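Local coordinates for fumarate reductase iron-sulfur subunit (Mycolicibacterium smegmatis, PDB 7D6V) that carries electrons through its [2Fe-2S], [4Fe-4S] and [3Fe-4S] clusters from the flavoprotein subunit towards the membrane anchor of mycobacterial succinate dehydrogenase Sdh1, at the interface of chains B and A and the interface of chains A and C. Sequence-based numbering; all coordinates share one arbitrary frame. Chains: chain A, Fumarate reductase iron-sulfur subunit; chain B, Succinate dehydrogenase subunit A; chain C, Succinate dehydrogenase (Membrane anchor subunit).

Contact 1: the interface of chains B and A. Residues chain B 44-45, 48-49, 138; chain A 53-54, 58-59, 61, 146.
The ammonium NZ of B:Lys44 donates a hydrogen bond to the main-chain carbonyl O of A:Cys59, at 2.9 Å. The angle at that oxygen is 141°, and the donor is tilted 24° from the carbonyl plane. A:Cys59 and A:Cys54 belong to the plant-ferredoxin-type [2Fe-2S] cluster loop, so the flavoprotein grips the iron-sulfur subunit at the loop that wraps its first cluster. The lysine chain runs extended through chi2 and chi3, then bends at chi4 (-49°), turning NZ onto the carbonyl. On the way its CD passes the hydroxyl OG of A:Ser61 at 3.4 Å. Such a positive group near the cluster loop might favour the reduced cluster, although the structure alone does not show this.

The backbone of the same lysine also takes part. Its carbonyl O faces the amide ND2 of A:Asn53, almost in the plane of that amide, but the pair is modelled so short and so bent that this hydrogen bond is doubtful.

Apolar contacts come from the 3-10 helix 46-49 of chain B. CG2 of B:Val48 packs on CB of A:Cys59 at 3.8 Å and lies 3.5 Å from the carbonyl O of A:Lys58. B:Met49 bends at its last torsion and brings SD to CB of A:Cys54 at 3.7 Å. From helix 136-159, CD1 of B:Leu138 faces CG2 of A:Ile146 at a looser 4.3 Å, beside the cysteine A:Cys145 of the [4Fe-4S] cluster.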
loop_
_atom_site.group_PDB
_atom_site.type_symbol
_atom_site.label_atom_id
_atom_site.label_comp_id
_atom_site.label_asym_id
_atom_site.label_seq_id
_atom_site.Cartn_x
_atom_site.Cartn_y
_atom_site.Cartn_z
ATOM N N LYS B 44 4.889 4.794 -6.332
ATOM C CA LYS B 44 5.548 4.022 -5.285
ATOM C C LYS B 44 6.601 4.843 -4.547
ATOM O O LYS B 44 7.582 4.295 -4.045
ATOM C CB LYS B 44 6.172 2.754 -5.865
ATOM C CG LYS B 44 5.195 1.877 -6.617
ATOM C CD LYS B 44 5.665 0.440 -6.653
ATOM C CE LYS B 44 4.649 -0.449 -7.335
ATOM N NZ LYS B 44 3.283 -0.223 -6.810
ATOM N N ALA B 45 6.409 6.155 -4.469
ATOM C CA ALA B 45 7.339 7.017 -3.762
ATOM C C ALA B 45 7.158 6.877 -2.251
ATOM O O ALA B 45 6.221 6.243 -1.767
ATOM C CB ALA B 45 7.156 8.469 -4.191
ATOM N N VAL B 48 3.888 7.050 0.170
ATOM C CA VAL B 48 2.957 5.971 0.489
ATOM C C VAL B 48 3.085 5.515 1.934
ATOM O O VAL B 48 2.145 4.932 2.482
ATOM C CB VAL B 48 3.162 4.764 -0.456
ATOM C CG1 VAL B 48 2.971 5.167 -1.896
ATOM C CG2 VAL B 48 4.520 4.118 -0.239
ATOM N N MET B 49 4.234 5.758 2.569
ATOM C CA MET B 49 4.490 5.228 3.900
ATOM C C MET B 49 3.870 6.063 5.012
ATOM O O MET B 49 3.778 5.579 6.144
ATOM C CB MET B 49 5.997 5.104 4.130
ATOM C CG MET B 49 6.702 4.229 3.113
ATOM S SD MET B 49 8.456 4.022 3.457
ATOM C CE MET B 49 8.388 2.885 4.835
ATOM N N LEU B 138 -0.833 7.065 1.240
ATOM C CA LEU B 138 -1.255 6.234 0.120
ATOM C C LEU B 138 -2.437 6.855 -0.609
ATOM O O LEU B 138 -2.469 6.878 -1.845
ATOM C CB LEU B 138 -1.609 4.833 0.613
ATOM C CG LEU B 138 -2.192 3.881 -0.431
ATOM C CD1 LEU B 138 -1.117 3.444 -1.406
ATOM C CD2 LEU B 138 -2.834 2.682 0.237
ATOM N N ASN A 53 11.598 -0.866 -2.793
ATOM C CA ASN A 53 11.698 0.561 -2.487
ATOM C C ASN A 53 11.557 0.901 -1.010
ATOM O O ASN A 53 12.309 1.736 -0.509
ATOM C CB ASN A 53 10.647 1.352 -3.275
ATOM C CG ASN A 53 10.875 2.848 -3.201
ATOM O OD1 ASN A 53 11.980 3.303 -2.921
ATOM N ND2 ASN A 53 9.824 3.618 -3.439
ATOM N N CYS A 54 10.572 0.338 -0.323
ATOM C CA CYS A 54 10.363 0.706 1.077
ATOM C C CYS A 54 10.780 -0.334 2.106
ATOM O O CYS A 54 11.258 0.009 3.186
ATOM C CB CYS A 54 8.900 1.099 1.306
ATOM S SG CYS A 54 7.760 -0.301 1.413
ATOM N N LYS A 58 3.354 -1.763 2.255
ATOM C CA LYS A 58 2.876 -0.409 1.977
ATOM C C LYS A 58 3.230 0.081 0.576
ATOM O O LYS A 58 2.740 1.127 0.145
ATOM C CB LYS A 58 3.425 0.580 3.009
ATOM C CG LYS A 58 2.897 0.377 4.409
ATOM C CD LYS A 58 3.434 1.430 5.347
ATOM C CE LYS A 58 2.960 1.176 6.760
ATOM N NZ LYS A 58 1.492 1.361 6.871
ATOM N N CYS A 59 3.946 -0.443 -0.237
ATOM C CA CYS A 59 4.091 -0.245 -1.671
ATOM C C CYS A 59 3.808 -0.989 -2.966
ATOM O O CYS A 59 3.228 -0.433 -3.906
ATOM C CB CYS A 59 5.175 0.780 -2.036
ATOM S SG CYS A 59 6.883 0.188 -2.014
ATOM N N SER A 61 6.608 -2.901 -4.563
ATOM C CA SER A 61 7.812 -2.977 -5.380
ATOM C C SER A 61 8.405 -4.379 -5.394
ATOM O O SER A 61 8.874 -4.845 -6.438
ATOM C CB SER A 61 8.845 -1.970 -4.881
ATOM O OG SER A 61 8.292 -0.673 -4.805
ATOM N N ILE A 146 -2.277 -1.349 -2.552
ATOM C CA ILE A 146 -0.924 -0.998 -2.960
ATOM C C ILE A 146 -0.659 -1.731 -4.267
ATOM O O ILE A 146 -0.808 -2.953 -4.348
ATOM C CB ILE A 146 0.109 -1.353 -1.875
ATOM C CG1 ILE A 146 0.189 -2.860 -1.629
ATOM C CG2 ILE A 146 -0.239 -0.660 -0.573
ATOM C CD1 ILE A 146 1.465 -3.307 -0.978
#

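Contact 2: the interface of chains A and C. Residues chain A 156, 160-161; chain C 11-12, 128, 134-136, 138, 141.
C:Glu136 of the membrane anchor reaches between A:His156, A:Asp160 and A:His161 of the iron-sulfur subunit, close in sequence to A:Cys155 of the [3Fe-4S] site. Its CB lies 4.0 Å from CG of A:Asp160. CG, set anti to the carbonyl carbon (chi1 -85°), passes the carboxylate OD1 of A:Asp160 at 3.7 Å. The chain then stays extended (chi2 179°) and carries the carboxylate in between the two histidine rings. OE2 accepts a hydrogen bond from the imidazole ND1 of A:His156 at 3.2 Å. This bond lies nearly in the ring plane of the histidine but meets OE2 from above the carboxylate plane. OE1 points at NE2 of A:His161; that pair is modelled too close, so its bonding remains doubtful.

At the other end of the residue, the backbone N of C:Glu136 makes a weak hydrogen bond to OD2 of A:Asp160 at 3.3 Å. The two carboxylates are near each other, OE1 of C:Glu136 lying 3.9 Å from OD1 of A:Asp160, and the neighbouring imidazoles may moderate their repulsion.

C:Tyr141 touches both histidines. The edge of A:His156 bearing ND1 and CE1 stands over one face of the tyrosine ring, off its centre, the planes 65° apart and the centroids 4.8 Å from each other. CB of C:Tyr141 sits over one face of the A:His161 ring, 3.6 Å from the centroid.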
loop_
_atom_site.group_PDB
_atom_site.type_symbol
_atom_site.label_atom_id
_atom_site.label_comp_id
_atom_site.label_asym_id
_atom_site.label_seq_id
_atom_site.Cartn_x
_atom_site.Cartn_y
_atom_site.Cartn_z
ATOM N N HIS A 156 -5.367 -16.731 -13.548
ATOM C CA HIS A 156 -5.083 -17.676 -14.621
ATOM C C HIS A 156 -5.566 -17.195 -15.979
ATOM O O HIS A 156 -5.139 -17.745 -16.998
ATOM C CB HIS A 156 -5.719 -19.031 -14.312
ATOM C CG HIS A 156 -7.213 -19.024 -14.378
ATOM N ND1 HIS A 156 -7.919 -19.747 -15.315
ATOM C CD2 HIS A 156 -8.136 -18.372 -13.632
ATOM C CE1 HIS A 156 -9.211 -19.545 -15.138
ATOM N NE2 HIS A 156 -9.369 -18.715 -14.124
ATOM N N ASP A 160 -2.004 -17.865 -17.694
ATOM C CA ASP A 160 -1.895 -19.066 -18.507
ATOM C C ASP A 160 -2.276 -18.844 -19.963
ATOM O O ASP A 160 -2.199 -19.788 -20.754
ATOM C CB ASP A 160 -2.754 -20.182 -17.911
ATOM C CG ASP A 160 -2.238 -20.654 -16.570
ATOM O OD1 ASP A 160 -2.972 -20.544 -15.571
ATOM O OD2 ASP A 160 -1.083 -21.120 -16.510
ATOM N N HIS A 161 -2.670 -17.631 -20.342
ATOM C CA HIS A 161 -3.125 -17.349 -21.701
ATOM C C HIS A 161 -2.653 -15.958 -22.094
ATOM O O HIS A 161 -3.166 -14.959 -21.584
ATOM C CB HIS A 161 -4.643 -17.465 -21.807
ATOM C CG HIS A 161 -5.170 -18.789 -21.357
ATOM N ND1 HIS A 161 -5.134 -19.912 -22.153
ATOM C CD2 HIS A 161 -5.717 -19.177 -20.184
ATOM C CE1 HIS A 161 -5.647 -20.933 -21.493
ATOM N NE2 HIS A 161 -6.008 -20.513 -20.295
ATOM N N THR C 11 2.251 -22.084 -24.049
ATOM C CA THR C 11 1.183 -21.096 -24.046
ATOM C C THR C 11 1.252 -20.123 -22.876
ATOM O O THR C 11 1.335 -18.913 -23.097
ATOM C CB THR C 11 -0.187 -21.796 -24.074
ATOM O OG1 THR C 11 -0.336 -22.629 -22.917
ATOM C CG2 THR C 11 -0.325 -22.642 -25.325
ATOM N N GLY C 12 1.181 -20.594 -21.635
ATOM C CA GLY C 12 0.976 -19.637 -20.565
ATOM C C GLY C 12 2.194 -19.118 -19.834
ATOM O O GLY C 12 2.475 -17.922 -19.877
ATOM N N SER C 128 -9.648 -25.200 -14.028
ATOM C CA SER C 128 -9.399 -23.889 -14.612
ATOM C C SER C 128 -8.160 -23.291 -13.948
ATOM O O SER C 128 -7.134 -23.183 -14.616
ATOM C CB SER C 128 -10.631 -22.997 -14.510
ATOM O OG SER C 128 -11.576 -23.343 -15.504
ATOM N N VAL C 134 -0.608 -22.903 -10.314
ATOM C CA VAL C 134 -0.292 -24.092 -11.096
ATOM C C VAL C 134 -0.881 -23.911 -12.486
ATOM O O VAL C 134 -2.052 -23.542 -12.631
ATOM C CB VAL C 134 -0.828 -25.371 -10.424
ATOM C CG1 VAL C 134 -0.354 -26.601 -11.171
ATOM C CG2 VAL C 134 -0.382 -25.430 -8.977
ATOM N N ALA C 135 -0.072 -24.174 -13.510
ATOM C CA ALA C 135 -0.444 -23.802 -14.868
ATOM C C ALA C 135 -1.483 -24.751 -15.456
ATOM O O ALA C 135 -1.521 -25.942 -15.139
ATOM C CB ALA C 135 0.792 -23.748 -15.762
ATOM N N GLU C 136 -2.321 -24.201 -16.333
ATOM C CA GLU C 136 -3.515 -24.880 -16.811
ATOM C C GLU C 136 -3.184 -26.051 -17.733
ATOM O O GLU C 136 -2.221 -25.999 -18.501
ATOM C CB GLU C 136 -4.402 -23.911 -17.580
ATOM C CG GLU C 136 -5.318 -23.134 -16.712
ATOM C CD GLU C 136 -6.181 -22.154 -17.470
ATOM O OE1 GLU C 136 -5.637 -21.353 -18.249
ATOM O OE2 GLU C 136 -7.413 -22.184 -17.283
ATOM N N HIS C 138 -5.230 -26.433 -20.097
ATOM C CA HIS C 138 -6.020 -25.928 -21.212
ATOM C C HIS C 138 -5.204 -24.921 -22.011
ATOM O O HIS C 138 -4.441 -24.136 -21.441
ATOM C CB HIS C 138 -7.305 -25.256 -20.723
ATOM C CG HIS C 138 -8.203 -26.152 -19.928
ATOM N ND1 HIS C 138 -8.996 -27.119 -20.509
ATOM C CD2 HIS C 138 -8.448 -26.215 -18.598
ATOM C CE1 HIS C 138 -9.683 -27.743 -19.570
ATOM N NE2 HIS C 138 -9.370 -27.214 -18.402
ATOM N N TYR C 141 -9.083 -20.407 -23.416
ATOM C CA TYR C 141 -9.938 -20.114 -22.270
ATOM C C TYR C 141 -10.808 -18.915 -22.599
ATOM O O TYR C 141 -10.287 -17.841 -22.914
ATOM C CB TYR C 141 -9.101 -19.846 -21.026
ATOM C CG TYR C 141 -9.885 -19.316 -19.851
ATOM C CD1 TYR C 141 -10.592 -20.169 -19.020
ATOM C CD2 TYR C 141 -9.911 -17.960 -19.571
ATOM C CE1 TYR C 141 -11.306 -19.685 -17.949
ATOM C CE2 TYR C 141 -10.622 -17.469 -18.507
ATOM C CZ TYR C 141 -11.316 -18.334 -17.697
ATOM O OH TYR C 141 -12.025 -17.837 -16.632
#

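Contact 3: the interface of chains B and A. Residues chain B 102-106; chain A 118, 120, 126, 129, 131.
Anti placement of CG to the backbone N (chi1 166°) in A:Phe118, and anti placement to the carbonyl carbon (chi1 -77°) in A:Tyr129, bring two aromatic rings up to the segment that follows helix 84-102 of the flavoprotein. These are loop residues of the succinate dehydrogenase/fumarate reductase iron-sulfur subunit, and their contact with the FAD-binding partner is packing without polar pairs among these residues.

The ring of A:Phe118 has CA of B:Gly105 on one face, 3.6 Å above the plane and displaced toward the rim, while N of A:Pro120 from its own chain lies over the opposite face. The carbonyl O of B:Thr103 meets the ring edge in plane, 3.3 Å from CE1.

B:Thr103 also turns its methyl CG2 into a corner of chain A, 3.5 Å from CA of A:Pro126 and 3.7 Å from CZ of A:Tyr129. The threonine and tyrosine side chains stand roughly perpendicular.

B:Glu102 extends beyond CG and runs antiparallel alongside A:Tyr129, the carboxylate plane and the ring plane 23° apart. CD of B:Glu102 rests 3.9 Å from CB of A:Tyr129. OE1 of B:Glu102 comes to 3.8 Å from the methyl CE of A:Met131.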
loop_
_atom_site.group_PDB
_atom_site.type_symbol
_atom_site.label_atom_id
_atom_site.label_comp_id
_atom_site.label_asym_id
_atom_site.label_seq_id
_atom_site.Cartn_x
_atom_site.Cartn_y
_atom_site.Cartn_z
ATOM N N GLU B 102 -10.132 15.959 -3.049
ATOM C CA GLU B 102 -11.291 15.086 -3.181
ATOM C C GLU B 102 -12.135 15.396 -4.409
ATOM O O GLU B 102 -13.035 14.615 -4.731
ATOM C CB GLU B 102 -12.154 15.145 -1.920
ATOM C CG GLU B 102 -12.745 16.490 -1.601
ATOM C CD GLU B 102 -13.661 16.434 -0.401
ATOM O OE1 GLU B 102 -13.999 15.314 0.028
ATOM O OE2 GLU B 102 -14.045 17.506 0.113
ATOM N N THR B 103 -11.872 16.505 -5.103
ATOM C CA THR B 103 -12.400 16.662 -6.451
ATOM C C THR B 103 -11.673 15.768 -7.442
ATOM O O THR B 103 -12.170 15.561 -8.553
ATOM C CB THR B 103 -12.306 18.117 -6.906
ATOM O OG1 THR B 103 -10.932 18.485 -7.060
ATOM C CG2 THR B 103 -12.958 19.023 -5.895
ATOM N N TYR B 104 -10.511 15.244 -7.065
ATOM C CA TYR B 104 -9.781 14.290 -7.884
ATOM C C TYR B 104 -10.193 12.851 -7.614
ATOM O O TYR B 104 -9.745 11.954 -8.333
ATOM C CB TYR B 104 -8.272 14.422 -7.649
ATOM C CG TYR B 104 -7.684 15.798 -7.860
ATOM C CD1 TYR B 104 -6.481 16.145 -7.267
ATOM C CD2 TYR B 104 -8.316 16.739 -8.655
ATOM C CE1 TYR B 104 -5.929 17.390 -7.450
ATOM C CE2 TYR B 104 -7.770 17.987 -8.844
ATOM C CZ TYR B 104 -6.577 18.307 -8.241
ATOM O OH TYR B 104 -6.026 19.551 -8.426
ATOM N N GLY B 105 -11.018 12.609 -6.600
ATOM C CA GLY B 105 -11.479 11.270 -6.296
ATOM C C GLY B 105 -11.033 10.729 -4.954
ATOM O O GLY B 105 -11.257 9.553 -4.654
ATOM N N ALA B 106 -10.403 11.567 -4.135
ATOM C CA ALA B 106 -9.961 11.130 -2.819
ATOM C C ALA B 106 -11.151 10.912 -1.894
ATOM O O ALA B 106 -12.122 11.672 -1.913
ATOM C CB ALA B 106 -9.009 12.155 -2.208
ATOM N N PHE A 118 -12.508 9.288 -12.334
ATOM C CA PHE A 118 -13.567 9.840 -11.503
ATOM C C PHE A 118 -14.157 11.084 -12.153
ATOM O O PHE A 118 -13.430 11.995 -12.555
ATOM C CB PHE A 118 -13.019 10.170 -10.115
ATOM C CG PHE A 118 -13.928 11.031 -9.290
ATOM C CD1 PHE A 118 -13.601 12.348 -9.027
ATOM C CD2 PHE A 118 -15.103 10.523 -8.773
ATOM C CE1 PHE A 118 -14.431 13.140 -8.270
ATOM C CE2 PHE A 118 -15.936 11.312 -8.016
ATOM C CZ PHE A 118 -15.599 12.620 -7.763
ATOM N N PRO A 120 -16.887 13.971 -11.246
ATOM C CA PRO A 120 -17.835 14.583 -10.321
ATOM C C PRO A 120 -18.893 15.367 -11.076
ATOM O O PRO A 120 -18.738 15.627 -12.279
ATOM C CB PRO A 120 -16.948 15.510 -9.482
ATOM C CG PRO A 120 -15.856 15.900 -10.413
ATOM C CD PRO A 120 -15.636 14.742 -11.352
ATOM N N PRO A 126 -15.140 22.641 -4.819
ATOM C CA PRO A 126 -14.246 21.762 -4.042
ATOM C C PRO A 126 -14.559 21.696 -2.557
ATOM O O PRO A 126 -14.435 20.622 -1.955
ATOM C CB PRO A 126 -12.854 22.363 -4.302
ATOM C CG PRO A 126 -13.090 23.664 -5.006
ATOM C CD PRO A 126 -14.383 23.529 -5.713
ATOM N N TYR A 129 -18.311 19.392 -1.221
ATOM C CA TYR A 129 -18.597 17.965 -1.284
ATOM C C TYR A 129 -19.150 17.475 0.049
ATOM O O TYR A 129 -18.680 17.875 1.116
ATOM C CB TYR A 129 -17.335 17.181 -1.642
ATOM C CG TYR A 129 -16.934 17.235 -3.100
ATOM C CD1 TYR A 129 -16.933 18.430 -3.803
ATOM C CD2 TYR A 129 -16.543 16.085 -3.770
ATOM C CE1 TYR A 129 -16.566 18.477 -5.128
ATOM C CE2 TYR A 129 -16.174 16.123 -5.097
ATOM C CZ TYR A 129 -16.187 17.321 -5.770
ATOM O OH TYR A 129 -15.819 17.362 -7.092
ATOM N N MET A 131 -20.302 13.697 1.770
ATOM C CA MET A 131 -20.453 12.252 1.699
ATOM C C MET A 131 -20.548 11.689 3.105
ATOM O O MET A 131 -19.805 12.103 3.998
ATOM C CB MET A 131 -19.283 11.598 0.955
ATOM C CG MET A 131 -19.093 12.085 -0.470
ATOM S SD MET A 131 -17.678 11.333 -1.285
ATOM C CE MET A 131 -16.377 12.447 -0.780
#

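Contact 4: the interface of chains B and A. Residues chain B 149, 153, 162; chain A 112-116.
Helix 136-159 of the flavoprotein, together with B:Tyr162 in the loop beyond it, meets the C-terminal end of helix 107-112 of chain A and the loop A:Arg113 to A:Pro116. In this succinate dehydrogenase iron-sulfur subunit the segment lies in sequence between the [2Fe-2S] cysteines and the cysteines of the [4Fe-4S] cluster. B:Val149 and B:Gln153, four residues apart on the helix, both point at it.

The amide NE2 of B:Gln153 donates to the carbonyl O of A:Ile115 at 2.6 Å. The bond is bent, 145° at the hydrogen, and the donor lies above the carbonyl plane. The same nitrogen makes a weak but straighter hydrogen bond to the carbonyl O of A:Arg113 at 3.2 Å, so the amide is held mainly by A:Ile115 O, with A:Arg113 O as a weak second acceptor. With CG anti to the carbonyl carbon (chi1 -78°) and the chain extended, the amide reaches them both.

B:Val149 sets CG1 against CA of A:Arg113 at 3.6 Å. The arginine side chain runs across B:Tyr162, with NE above the phenol ring, 4.1 Å from its centroid, in a cation-pi contact. The ring and guanidinium planes are 34° apart, and CB of the tyrosine lies over the centre of the guanidinium. The OH of B:Tyr162 is 3.2 Å from the carbonyl O of A:Arg113.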
loop_
_atom_site.group_PDB
_atom_site.type_symbol
_atom_site.label_atom_id
_atom_site.label_comp_id
_atom_site.label_asym_id
_atom_site.label_seq_id
_atom_site.Cartn_x
_atom_site.Cartn_y
_atom_site.Cartn_z
ATOM N N VAL B 149 -3.458 10.446 -14.655
ATOM C CA VAL B 149 -3.987 9.547 -15.679
ATOM C C VAL B 149 -5.241 10.136 -16.316
ATOM O O VAL B 149 -5.446 10.035 -17.532
ATOM C CB VAL B 149 -4.245 8.152 -15.082
ATOM C CG1 VAL B 149 -5.048 7.300 -16.044
ATOM C CG2 VAL B 149 -2.931 7.479 -14.750
ATOM N N GLN B 153 -5.859 11.122 -20.195
ATOM C CA GLN B 153 -7.039 10.669 -20.931
ATOM C C GLN B 153 -7.708 11.828 -21.665
ATOM O O GLN B 153 -8.140 11.684 -22.817
ATOM C CB GLN B 153 -8.029 9.995 -19.983
ATOM C CG GLN B 153 -7.659 8.578 -19.609
ATOM C CD GLN B 153 -8.450 8.065 -18.427
ATOM O OE1 GLN B 153 -9.099 8.832 -17.720
ATOM N NE2 GLN B 153 -8.399 6.761 -18.202
ATOM N N TYR B 162 -2.009 10.266 -25.426
ATOM C CA TYR B 162 -1.958 10.312 -23.967
ATOM C C TYR B 162 -0.837 11.217 -23.478
ATOM O O TYR B 162 -1.036 12.029 -22.569
ATOM C CB TYR B 162 -1.776 8.904 -23.397
ATOM C CG TYR B 162 -2.995 8.016 -23.470
ATOM C CD1 TYR B 162 -4.166 8.355 -22.808
ATOM C CD2 TYR B 162 -2.968 6.828 -24.185
ATOM C CE1 TYR B 162 -5.279 7.542 -22.868
ATOM C CE2 TYR B 162 -4.072 6.009 -24.250
ATOM C CZ TYR B 162 -5.226 6.369 -23.591
ATOM O OH TYR B 162 -6.329 5.554 -23.655
ATOM N N ALA A 112 -4.260 0.978 -16.846
ATOM C CA ALA A 112 -4.715 2.006 -15.917
ATOM C C ALA A 112 -5.322 3.206 -16.632
ATOM O O ALA A 112 -6.212 3.861 -16.079
ATOM C CB ALA A 112 -3.558 2.456 -15.027
ATOM N N ARG A 113 -4.870 3.517 -17.846
ATOM C CA ARG A 113 -5.347 4.698 -18.550
ATOM C C ARG A 113 -6.400 4.377 -19.604
ATOM O O ARG A 113 -6.697 5.227 -20.449
ATOM C CB ARG A 113 -4.181 5.462 -19.175
ATOM C CG ARG A 113 -3.244 4.649 -20.024
ATOM C CD ARG A 113 -1.906 5.354 -20.113
ATOM N NE ARG A 113 -1.275 5.187 -21.417
ATOM C CZ ARG A 113 -0.150 5.790 -21.779
ATOM N NH1 ARG A 113 0.465 6.605 -20.935
ATOM N NH2 ARG A 113 0.357 5.585 -22.986
ATOM N N GLN A 114 -6.967 3.175 -19.576
ATOM C CA GLN A 114 -8.136 2.868 -20.387
ATOM C C GLN A 114 -9.438 2.988 -19.611
ATOM O O GLN A 114 -10.489 3.194 -20.223
ATOM C CB GLN A 114 -8.028 1.458 -20.975
ATOM C CG GLN A 114 -6.914 1.296 -21.991
ATOM C CD GLN A 114 -6.639 -0.153 -22.328
ATOM O OE1 GLN A 114 -7.311 -1.057 -21.835
ATOM N NE2 GLN A 114 -5.645 -0.383 -23.175
ATOM N N ILE A 115 -9.388 2.876 -18.292
ATOM C CA ILE A 115 -10.591 2.983 -17.464
ATOM C C ILE A 115 -10.954 4.457 -17.309
ATOM O O ILE A 115 -10.074 5.269 -16.983
ATOM C CB ILE A 115 -10.364 2.329 -16.107
ATOM C CG1 ILE A 115 -10.044 0.847 -16.279
ATOM C CG2 ILE A 115 -11.583 2.504 -15.215
ATOM C CD1 ILE A 115 -9.834 0.138 -14.979
ATOM N N PRO A 116 -12.210 4.837 -17.541
ATOM C CA PRO A 116 -12.613 6.227 -17.300
ATOM C C PRO A 116 -12.392 6.615 -15.847
ATOM O O PRO A 116 -12.621 5.826 -14.931
ATOM C CB PRO A 116 -14.101 6.234 -17.665
ATOM C CG PRO A 116 -14.270 5.075 -18.568
ATOM C CD PRO A 116 -13.311 4.034 -18.090
#

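Contacts 1, 3 and 4 are separate patches of the same boundary between flavoprotein and iron-sulfur subunit. By C-alpha centres, contact 4 lies about 21 Å from contact 1 and 17 Å from contact 3, while contacts 1 and 3 are 23 Å apart. Helix 136-159 of chain B serves both contact 1, through B:Leu138, and contact 4, so one rigid element contributes to both patches. Contact 2 joins chain A to the membrane anchor, about 30 Å from contact 1 and 40 Å from contact 3. Chain A thus bridges its two partners, which fits an electron path from FAD towards the membrane.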